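Local coordinates for protein glucose-6-phosphate isomerase (Plasmodium falciparum, PDB 3QKI) that probably catalyses the reversible isomerisation of alpha-D-glucose 6-phosphate to beta-D-fructose 6-phosphate, the second step of glycolysis, at residues A[319-324]-A[328-333]; A[181-186]-A[524-529]; A[140-145]-A[304-309]. One frame throughout, in Å; residues are numbered along the deposited sequence. Where two conformers were deposited one is given.

Overall arrangement
From the N terminus, the chain first reaches 140-145 on helix 135-154 and then 181-186 on helix 179-197. Contact 3 closes the first loop, when 304-309, following strand 302-303 of the five-stranded parallel sheet, returns to helix 135-154. Contact 1 comes next in series, a short-range turn joining helices 318-328 and 330-349. Contact 2 closes last, 338 residues after it opened, when helix 523-543, which follows a strand of the six-stranded mixed sheet, meets helix 179-197. Contact 1 is nested within this loop, whereas contacts 2 and 3 cross. Contact 1 touches both others: Leu-324 packs on Tyr-185 and Ile-321 on Leu-143; contacts 2 and 3 remain about 10 Å apart at their nearest atoms.

Contact 1. Residues A[319-324]-A[328-333]; sequences VGILPL and FGYKNM
Leu-324 O accepts the backbone N-H of Phe-328 at 2.8 Å, a bent bond (145° at the hydrogen) in the last turn of helix 318-328, before the chain turns into helix 330-349. This is a tight turn between two consecutive helices. Gly-329 forms its pivot: it leaves helical geometry with positive phi (95°) and is also the N-cap residue of the next helix. The side chain of Asn-332 reaches back across the turn, its ND2 giving a hydrogen bond to Phe-328 O at 2.7 Å.

Inside the corner, Leu-324 and Phe-328 run alongside each other in the same direction, with Leu-324 CD2 against ring atom CE2. Met-333 fills the angle between the helices. Its chain is bent at chi2 and chi3, so that Met-333 SD lies 3.7 Å from Leu-324 CB and the methyl curls back over the leucine. Ile-321 approaches from one turn earlier, and its CG2 branch meets Tyr-330 CE1. Leu-143 of helix 135-154 also packs against both Ile-321 and Tyr-330. The Met-333 methyl CE bridges two residues, lying 3.7 Å from Leu-324 CD1 and 3.9 Å from Ile-321 CD1.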
loop_
_atom_site.group_PDB
_atom_site.type_symbol
_atom_site.label_atom_id
_atom_site.label_comp_id
_atom_site.label_asym_id
_atom_site.label_seq_id
_atom_site.Cartn_x
_atom_site.Cartn_y
_atom_site.Cartn_z
ATOM N N VAL A 319 1.845 -23.503 -4.291
ATOM C CA VAL A 319 1.806 -22.093 -4.760
ATOM C C VAL A 319 2.974 -21.272 -4.149
ATOM O O VAL A 319 3.726 -20.616 -4.880
ATOM C CB VAL A 319 0.440 -21.402 -4.472
ATOM C CG1 VAL A 319 0.525 -19.881 -4.698
ATOM C CG2 VAL A 319 -0.679 -22.022 -5.311
ATOM N N GLY A 320 3.104 -21.348 -2.829
ATOM C CA GLY A 320 4.158 -20.659 -2.096
ATOM C C GLY A 320 5.294 -21.573 -1.692
ATOM O O GLY A 320 6.453 -21.173 -1.770
ATOM N N ILE A 321 4.993 -22.822 -1.273
ATOM C CA ILE A 321 6.042 -23.738 -0.803
ATOM C C ILE A 321 7.098 -24.050 -1.864
ATOM O O ILE A 321 8.266 -24.130 -1.528
ATOM C CB ILE A 321 5.532 -24.974 -0.014
ATOM C CG1 ILE A 321 4.585 -24.572 1.165
ATOM C CG2 ILE A 321 6.703 -25.853 0.496
ATOM C CD1 ILE A 321 5.160 -23.491 2.267
ATOM N N LEU A 322 6.703 -24.158 -3.131
ATOM C CA LEU A 322 7.696 -24.397 -4.175
ATOM C C LEU A 322 8.671 -23.211 -4.382
ATOM O O LEU A 322 9.862 -23.416 -4.140
ATOM C CB LEU A 322 7.074 -24.881 -5.485
ATOM C CG LEU A 322 8.028 -24.978 -6.658
ATOM C CD1 LEU A 322 9.028 -26.134 -6.482
ATOM C CD2 LEU A 322 7.272 -25.079 -7.924
ATOM N N PRO A 323 8.250 -21.964 -4.724
ATOM C CA PRO A 323 9.253 -20.900 -4.890
ATOM C C PRO A 323 9.999 -20.572 -3.598
ATOM O O PRO A 323 11.192 -20.293 -3.662
ATOM C CB PRO A 323 8.444 -19.714 -5.413
ATOM C CG PRO A 323 7.051 -19.982 -4.950
ATOM C CD PRO A 323 6.897 -21.472 -5.055
ATOM N N LEU A 324 9.335 -20.667 -2.434
ATOM C CA LEU A 324 10.014 -20.338 -1.165
ATOM C C LEU A 324 11.040 -21.394 -0.725
ATOM O O LEU A 324 12.035 -21.035 -0.095
ATOM C CB LEU A 324 9.005 -20.019 -0.040
ATOM C CG LEU A 324 8.084 -18.785 -0.265
ATOM C CD1 LEU A 324 6.836 -18.839 0.667
ATOM C CD2 LEU A 324 8.862 -17.464 -0.139
ATOM N N PHE A 328 14.834 -20.500 -0.118
ATOM C CA PHE A 328 15.347 -20.652 1.235
ATOM C C PHE A 328 15.709 -22.061 1.706
ATOM O O PHE A 328 16.291 -22.192 2.784
ATOM C CB PHE A 328 14.349 -20.048 2.229
ATOM C CG PHE A 328 13.898 -18.641 1.913
ATOM C CD1 PHE A 328 14.822 -17.657 1.561
ATOM C CD2 PHE A 328 12.558 -18.287 2.007
ATOM C CE1 PHE A 328 14.406 -16.358 1.289
ATOM C CE2 PHE A 328 12.146 -16.973 1.770
ATOM C CZ PHE A 328 13.071 -16.016 1.422
ATOM N N GLY A 329 15.322 -23.071 0.939
ATOM C CA GLY A 329 15.525 -24.473 1.308
ATOM C C GLY A 329 14.273 -25.017 1.977
ATOM O O GLY A 329 13.601 -24.302 2.731
ATOM N N TYR A 330 13.921 -26.273 1.679
ATOM C CA TYR A 330 12.750 -26.937 2.242
ATOM C C TYR A 330 12.723 -26.971 3.772
ATOM O O TYR A 330 11.638 -26.815 4.352
ATOM C CB TYR A 330 12.583 -28.355 1.673
ATOM C CG TYR A 330 11.290 -28.994 2.119
ATOM C CD1 TYR A 330 10.071 -28.606 1.566
ATOM C CD2 TYR A 330 11.269 -29.910 3.167
ATOM C CE1 TYR A 330 8.868 -29.146 2.022
ATOM C CE2 TYR A 330 10.076 -30.470 3.612
ATOM C CZ TYR A 330 8.879 -30.085 3.038
ATOM O OH TYR A 330 7.697 -30.609 3.497
ATOM N N LYS A 331 13.892 -27.218 4.431
ATOM C CA LYS A 331 13.972 -27.287 5.902
ATOM C C LYS A 331 13.398 -26.011 6.530
ATOM O O LYS A 331 12.663 -26.096 7.504
ATOM C CB LYS A 331 15.417 -27.471 6.397
ATOM C CG LYS A 331 15.898 -28.906 6.420
ATOM C CD LYS A 331 17.202 -29.064 7.219
ATOM C CE LYS A 331 17.007 -29.064 8.723
ATOM N NZ LYS A 331 18.279 -29.371 9.437
ATOM N N ASN A 332 13.720 -24.837 5.961
ATOM C CA ASN A 332 13.208 -23.565 6.468
ATOM C C ASN A 332 11.682 -23.488 6.263
ATOM O O ASN A 332 10.968 -23.133 7.182
ATOM C CB ASN A 332 13.926 -22.389 5.803
ATOM C CG ASN A 332 15.312 -22.128 6.333
ATOM O OD1 ASN A 332 15.574 -22.235 7.518
ATOM N ND2 ASN A 332 16.220 -21.746 5.460
ATOM N N MET A 333 11.198 -23.917 5.100
ATOM C CA MET A 333 9.779 -23.946 4.779
ATOM C C MET A 333 8.987 -24.941 5.630
ATOM O O MET A 333 7.818 -24.658 5.950
ATOM C CB MET A 333 9.536 -24.040 3.283
ATOM C CG MET A 333 10.015 -22.797 2.517
ATOM S SD MET A 333 9.832 -21.208 3.406
ATOM C CE MET A 333 8.001 -21.054 3.452
#

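Contact 2. Residues A[181-186]-A[524-529]; sequences TEFVYE and YTCGLL
Phe-183 and Cys-526 face each other between helices 179-197 and 523-543, each with its CB directed at the opposite segment. The two short helical segments run antiparallel but well tilted, with 147° between their directions, and their axes approach no closer than 11.3 Å, so side chains have to span the gap. The phenyl ring and the thiol meet part-way. The outer ring atoms CZ and CE1 receive the sulfur, with Cys-526 SG 3.8 Å from Phe-183 CZ. Cys-526 SG lies 4.6 Å from the centroid of the Phe-183 ring and 48° off its normal, an oblique sulfur-aromatic contact. The cysteine reaches this position with SG opposite the backbone N (chi1 -163°).

Leu-529, one turn further along helix 523-543, adds a looser contact: its CD2 methyl is 4.4 Å from Phe-183 CZ. Val-184 CG2 covers one face of the neighbouring Phe-183 ring, 3.7 Å above the plane and displaced toward the rim, while Val-184 CG1 lies 4.4 Å from Cys-526 SG. The sulfur is thus bordered by aromatic and aliphatic carbon from successive residues of one helix.

Phe-388 meets the same phenyl ring, and Ala-187 and Met-188 of helix 179-197 also touch Cys-526. On this helix, Glu-186 forms a salt bridge through OE1 to Arg-233 of the second subunit, placing the helix close to the dimer interface.

Helix 179-197 follows strand 168-172 of the five-stranded parallel sheet and helix 523-543 follows strand 513-518 of the six-stranded mixed sheet; the contact joins these two parts, consistent with the family's two sugar isomerase (SIS) domains. All four touching residues are buried, and the contacts involve only carbon and sulfur atoms. The junction therefore rests on dispersion and exclusion of water, with the polarisable thiol probably adding a modest attraction to the aromatic ring.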
loop_
_atom_site.group_PDB
_atom_site.type_symbol
_atom_site.label_atom_id
_atom_site.label_comp_id
_atom_site.label_asym_id
_atom_site.label_seq_id
_atom_site.Cartn_x
_atom_site.Cartn_y
_atom_site.Cartn_z
ATOM N N THR A 181 3.018 -15.390 -1.080
ATOM C CA THR A 181 4.408 -15.732 -1.374
ATOM C C THR A 181 5.319 -14.500 -1.220
ATOM O O THR A 181 6.346 -14.606 -0.553
ATOM C CB THR A 181 4.525 -16.345 -2.772
ATOM O OG1 THR A 181 3.535 -17.362 -2.899
ATOM C CG2 THR A 181 5.934 -16.910 -3.061
ATOM N N GLU A 182 4.942 -13.354 -1.834
ATOM C CA GLU A 182 5.761 -12.156 -1.759
ATOM C C GLU A 182 5.882 -11.639 -0.320
ATOM O O GLU A 182 6.974 -11.210 0.090
ATOM C CB GLU A 182 5.300 -11.060 -2.742
ATOM C CG GLU A 182 6.244 -9.863 -2.683
ATOM C CD GLU A 182 6.156 -8.908 -3.847
ATOM O OE1 GLU A 182 5.033 -8.675 -4.344
ATOM O OE2 GLU A 182 7.212 -8.377 -4.251
ATOM N N PHE A 183 4.796 -11.746 0.462
ATOM C CA PHE A 183 4.838 -11.360 1.875
ATOM C C PHE A 183 5.955 -12.186 2.553
ATOM O O PHE A 183 6.853 -11.609 3.149
ATOM C CB PHE A 183 3.449 -11.553 2.560
ATOM C CG PHE A 183 3.467 -12.100 3.984
ATOM C CD1 PHE A 183 4.281 -11.534 4.960
ATOM C CD2 PHE A 183 2.688 -13.196 4.335
ATOM C CE1 PHE A 183 4.355 -12.089 6.246
ATOM C CE2 PHE A 183 2.719 -13.710 5.638
ATOM C CZ PHE A 183 3.554 -13.154 6.580
ATOM N N VAL A 184 5.899 -13.521 2.444
ATOM C CA VAL A 184 6.861 -14.429 3.099
ATOM C C VAL A 184 8.273 -14.254 2.554
ATOM O O VAL A 184 9.225 -14.254 3.327
ATOM C CB VAL A 184 6.405 -15.917 3.099
ATOM C CG1 VAL A 184 7.413 -16.809 3.845
ATOM C CG2 VAL A 184 5.016 -16.068 3.717
ATOM N N TYR A 185 8.410 -14.076 1.239
ATOM C CA TYR A 185 9.688 -13.880 0.601
ATOM C C TYR A 185 10.420 -12.634 1.175
ATOM O O TYR A 185 11.543 -12.734 1.670
ATOM C CB TYR A 185 9.527 -13.795 -0.930
ATOM C CG TYR A 185 10.849 -13.518 -1.598
ATOM C CD1 TYR A 185 11.866 -14.478 -1.604
ATOM C CD2 TYR A 185 11.128 -12.262 -2.138
ATOM C CE1 TYR A 185 13.115 -14.199 -2.134
ATOM C CE2 TYR A 185 12.380 -11.971 -2.664
ATOM C CZ TYR A 185 13.363 -12.949 -2.673
ATOM O OH TYR A 185 14.562 -12.699 -3.262
ATOM N N GLU A 186 9.773 -11.488 1.119
ATOM C CA GLU A 186 10.338 -10.252 1.651
ATOM C C GLU A 186 10.567 -10.309 3.172
ATOM O O GLU A 186 11.560 -9.770 3.654
ATOM C CB GLU A 186 9.461 -9.056 1.260
ATOM C CG GLU A 186 9.571 -8.704 -0.218
ATOM C CD GLU A 186 10.939 -8.239 -0.673
ATOM O OE1 GLU A 186 11.674 -7.621 0.134
ATOM O OE2 GLU A 186 11.292 -8.524 -1.837
ATOM N N TYR A 524 9.439 -20.138 11.713
ATOM C CA TYR A 524 8.373 -20.643 12.555
ATOM C C TYR A 524 7.383 -19.512 12.931
ATOM O O TYR A 524 6.173 -19.676 12.774
ATOM C CB TYR A 524 8.980 -21.306 13.806
ATOM C CG TYR A 524 7.936 -21.817 14.767
ATOM C CD1 TYR A 524 7.523 -21.047 15.849
ATOM C CD2 TYR A 524 7.365 -23.082 14.604
ATOM C CE1 TYR A 524 6.575 -21.525 16.755
ATOM C CE2 TYR A 524 6.404 -23.560 15.491
ATOM C CZ TYR A 524 5.995 -22.765 16.551
ATOM O OH TYR A 524 5.018 -23.192 17.409
ATOM N N THR A 525 7.912 -18.381 13.437
ATOM C CA THR A 525 7.122 -17.220 13.831
ATOM C C THR A 525 6.365 -16.615 12.627
ATOM O O THR A 525 5.256 -16.126 12.794
ATOM C CB THR A 525 8.030 -16.233 14.582
ATOM O OG1 THR A 525 8.614 -16.896 15.712
ATOM C CG2 THR A 525 7.305 -15.012 15.042
ATOM N N CYS A 526 6.977 -16.630 11.424
ATOM C CA CYS A 526 6.300 -16.091 10.237
ATOM C C CYS A 526 5.061 -16.958 9.921
ATOM O O CYS A 526 4.040 -16.434 9.472
ATOM C CB CYS A 526 7.251 -16.005 9.047
ATOM S SG CYS A 526 6.673 -14.916 7.718
ATOM N N GLY A 527 5.158 -18.256 10.210
ATOM C CA GLY A 527 4.065 -19.215 10.075
ATOM C C GLY A 527 2.976 -18.916 11.099
ATOM O O GLY A 527 1.786 -18.880 10.748
ATOM N N LEU A 528 3.377 -18.638 12.372
ATOM C CA LEU A 528 2.424 -18.253 13.422
ATOM C C LEU A 528 1.631 -16.999 12.977
ATOM O O LEU A 528 0.416 -16.971 13.145
ATOM C CB LEU A 528 3.144 -17.908 14.737
ATOM C CG LEU A 528 3.781 -19.009 15.550
ATOM C CD1 LEU A 528 4.468 -18.406 16.756
ATOM C CD2 LEU A 528 2.743 -20.070 16.000
ATOM N N LEU A 529 2.333 -15.982 12.418
ATOM C CA LEU A 529 1.734 -14.723 11.949
ATOM C C LEU A 529 0.733 -14.956 10.793
ATOM O O LEU A 529 -0.360 -14.408 10.827
ATOM C CB LEU A 529 2.820 -13.685 11.581
ATOM C CG LEU A 529 2.354 -12.301 11.103
ATOM C CD1 LEU A 529 1.583 -11.554 12.187
ATOM C CD2 LEU A 529 3.547 -11.456 10.636
#

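Contact 3. Residues A[140-145]-A[304-309]; sequences HGVLKK and EFWDWV
Val-142, on helix 135-154, projects its side chain at the loop that leaves strand 302-303 and makes all the close contacts there with Glu-304 and Trp-306. The apolar contacts centre on one methyl. Val-142 CG2 lies 3.7 Å from Trp-306 CZ2 and equally close to CH2, meeting the six-membered part of the indole obliquely, while the valine and the indole pass one another, running opposite ways. Val-142 CG2 is also 3.7 Å from Glu-304 CG, so it faces the groove formed by the indole and the glutamate CG. The second methyl takes a different partner. With CG1 opposite the backbone N (chi1 175°), Val-142 CG1 comes to 3.6 Å from the carbonyl oxygen Glu-304 O, a van der Waals approach to a polar atom whose hydrogen bond comes from Ser-318 OG.

The polar interactions run within the loop. Trp-306 NE1 donates to Glu-304 OE1 at 3.0 Å. The bond is bent, 141° at the hydrogen, and reaches the anti side of the carboxylate from 34° out of its plane. It ties the two side chains that the valine methyl touches. Beyond them, Trp-306 to Val-309 form a type I beta turn closed by Val-309 N to Trp-306 O.

Contacts over ring faces extend the arrangement. Glu-304 O lies over one face of the Trp-306 indole, toward its rim, and Trp-306 CB in turn covers part of one face of Trp-308. Both tryptophans also pack on Val-139 of helix 135-154.

The side chain of Trp-306 is about 5 Å from that of Lys-250, a residue that binds fructose 6-phosphate. Apolar contact with the helix and the indole-carboxylate bond probably limit the freedom of this loop beside the substrate site, although Glu-304 also touches a crystal neighbour and its conformation may partly reflect the crystal.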
loop_
_atom_site.group_PDB
_atom_site.type_symbol
_atom_site.label_atom_id
_atom_site.label_comp_id
_atom_site.label_asym_id
_atom_site.label_seq_id
_atom_site.Cartn_x
_atom_site.Cartn_y
_atom_site.Cartn_z
ATOM N N HIS A 140 1.305 -34.498 1.321
ATOM C CA HIS A 140 2.676 -34.960 1.475
ATOM C C HIS A 140 3.385 -35.467 0.225
ATOM O O HIS A 140 4.603 -35.354 0.151
ATOM C CB HIS A 140 2.850 -35.843 2.700
ATOM C CG HIS A 140 2.728 -35.044 3.943
ATOM N ND1 HIS A 140 3.779 -34.277 4.410
ATOM C CD2 HIS A 140 1.663 -34.862 4.749
ATOM C CE1 HIS A 140 3.335 -33.686 5.505
ATOM N NE2 HIS A 140 2.062 -34.005 5.747
ATOM N N GLY A 141 2.630 -35.986 -0.744
ATOM C CA GLY A 141 3.176 -36.417 -2.028
ATOM C C GLY A 141 3.764 -35.206 -2.735
ATOM O O GLY A 141 4.892 -35.254 -3.232
ATOM N N VAL A 142 3.027 -34.081 -2.715
ATOM C CA VAL A 142 3.485 -32.816 -3.313
ATOM C C VAL A 142 4.663 -32.232 -2.530
ATOM O O VAL A 142 5.656 -31.862 -3.145
ATOM C CB VAL A 142 2.335 -31.797 -3.511
ATOM C CG1 VAL A 142 2.860 -30.456 -4.018
ATOM C CG2 VAL A 142 1.300 -32.345 -4.461
ATOM N N LEU A 143 4.572 -32.185 -1.182
ATOM C CA LEU A 143 5.646 -31.661 -0.350
ATOM C C LEU A 143 6.974 -32.427 -0.558
ATOM O O LEU A 143 8.020 -31.792 -0.690
ATOM C CB LEU A 143 5.241 -31.593 1.144
ATOM C CG LEU A 143 4.224 -30.516 1.506
ATOM C CD1 LEU A 143 3.825 -30.616 2.955
ATOM C CD2 LEU A 143 4.776 -29.121 1.224
ATOM N N LYS A 144 6.908 -33.781 -0.700
ATOM C CA LYS A 144 8.099 -34.602 -0.954
ATOM C C LYS A 144 8.701 -34.251 -2.328
ATOM O O LYS A 144 9.917 -34.176 -2.458
ATOM C CB LYS A 144 7.753 -36.097 -0.900
ATOM C CG LYS A 144 7.631 -36.609 0.528
ATOM C CD LYS A 144 6.856 -37.923 0.536
ATOM C CE LYS A 144 7.351 -38.930 1.542
ATOM N NZ LYS A 144 7.020 -38.543 2.937
ATOM N N LYS A 145 7.844 -34.000 -3.320
ATOM C CA LYS A 145 8.251 -33.627 -4.664
ATOM C C LYS A 145 8.961 -32.250 -4.628
ATOM O O LYS A 145 9.974 -32.060 -5.316
ATOM C CB LYS A 145 7.016 -33.587 -5.583
ATOM C CG LYS A 145 7.330 -33.412 -7.053
ATOM C CD LYS A 145 6.060 -33.385 -7.857
ATOM C CE LYS A 145 6.239 -32.855 -9.238
ATOM N NZ LYS A 145 7.054 -33.762 -10.062
ATOM N N GLU A 304 1.023 -29.909 -8.038
ATOM C CA GLU A 304 -0.406 -29.803 -7.842
ATOM C C GLU A 304 -0.848 -29.156 -6.525
ATOM O O GLU A 304 -0.106 -29.084 -5.546
ATOM C CB GLU A 304 -1.089 -31.178 -8.114
ATOM C CG GLU A 304 -1.399 -32.028 -6.899
ATOM C CD GLU A 304 -1.736 -33.491 -7.135
ATOM O OE1 GLU A 304 -2.910 -33.875 -6.926
ATOM O OE2 GLU A 304 -0.800 -34.272 -7.429
ATOM N N PHE A 305 -2.067 -28.642 -6.560
ATOM C CA PHE A 305 -2.828 -28.119 -5.436
ATOM C C PHE A 305 -4.300 -28.457 -5.674
ATOM O O PHE A 305 -4.612 -29.036 -6.712
ATOM C CB PHE A 305 -2.482 -26.674 -5.052
ATOM C CG PHE A 305 -2.918 -25.554 -5.961
ATOM C CD1 PHE A 305 -2.320 -25.375 -7.203
ATOM C CD2 PHE A 305 -3.797 -24.582 -5.509
ATOM C CE1 PHE A 305 -2.661 -24.293 -8.007
ATOM C CE2 PHE A 305 -4.135 -23.494 -6.311
ATOM C CZ PHE A 305 -3.566 -23.356 -7.558
ATOM N N TRP A 306 -5.163 -28.255 -4.688
ATOM C CA TRP A 306 -6.538 -28.749 -4.764
ATOM C C TRP A 306 -7.610 -27.682 -4.689
ATOM O O TRP A 306 -7.344 -26.577 -4.202
ATOM C CB TRP A 306 -6.717 -29.860 -3.709
ATOM C CG TRP A 306 -5.641 -30.896 -3.842
ATOM C CD1 TRP A 306 -5.614 -31.934 -4.736
ATOM C CD2 TRP A 306 -4.323 -30.831 -3.265
ATOM N NE1 TRP A 306 -4.381 -32.540 -4.721
ATOM C CE2 TRP A 306 -3.568 -31.886 -3.827
ATOM C CE3 TRP A 306 -3.702 -29.971 -2.335
ATOM C CZ2 TRP A 306 -2.235 -32.135 -3.457
ATOM C CZ3 TRP A 306 -2.391 -30.228 -1.963
ATOM C CH2 TRP A 306 -1.673 -31.301 -2.518
ATOM N N ASP A 307 -8.828 -28.005 -5.167
ATOM C CA ASP A 307 -9.929 -27.038 -5.169
ATOM C C ASP A 307 -10.352 -26.543 -3.777
ATOM O O ASP A 307 -10.929 -25.466 -3.685
ATOM C CB ASP A 307 -11.126 -27.489 -6.045
ATOM C CG ASP A 307 -11.968 -28.631 -5.510
ATOM O OD1 ASP A 307 -12.964 -28.999 -6.185
ATOM O OD2 ASP A 307 -11.627 -29.177 -4.423
ATOM N N TRP A 308 -10.029 -27.309 -2.708
ATOM C CA TRP A 308 -10.306 -26.935 -1.320
ATOM C C TRP A 308 -9.252 -25.955 -0.743
ATOM O O TRP A 308 -9.311 -25.585 0.433
ATOM C CB TRP A 308 -10.562 -28.154 -0.414
ATOM C CG TRP A 308 -9.659 -29.332 -0.647
ATOM C CD1 TRP A 308 -9.994 -30.506 -1.258
ATOM C CD2 TRP A 308 -8.307 -29.489 -0.191
ATOM N NE1 TRP A 308 -8.928 -31.365 -1.248
ATOM C CE2 TRP A 308 -7.885 -30.781 -0.574
ATOM C CE3 TRP A 308 -7.404 -28.660 0.504
ATOM C CZ2 TRP A 308 -6.596 -31.255 -0.307
ATOM C CZ3 TRP A 308 -6.138 -29.142 0.789
ATOM C CH2 TRP A 308 -5.744 -30.423 0.384
ATOM N N VAL A 309 -8.303 -25.521 -1.605
ATOM C CA VAL A 309 -7.299 -24.505 -1.308
ATOM C C VAL A 309 -7.754 -23.223 -2.023
ATOM O O VAL A 309 -7.643 -23.135 -3.242
ATOM C CB VAL A 309 -5.851 -24.884 -1.749
ATOM C CG1 VAL A 309 -4.865 -23.810 -1.291
ATOM C CG2 VAL A 309 -5.435 -26.249 -1.209
#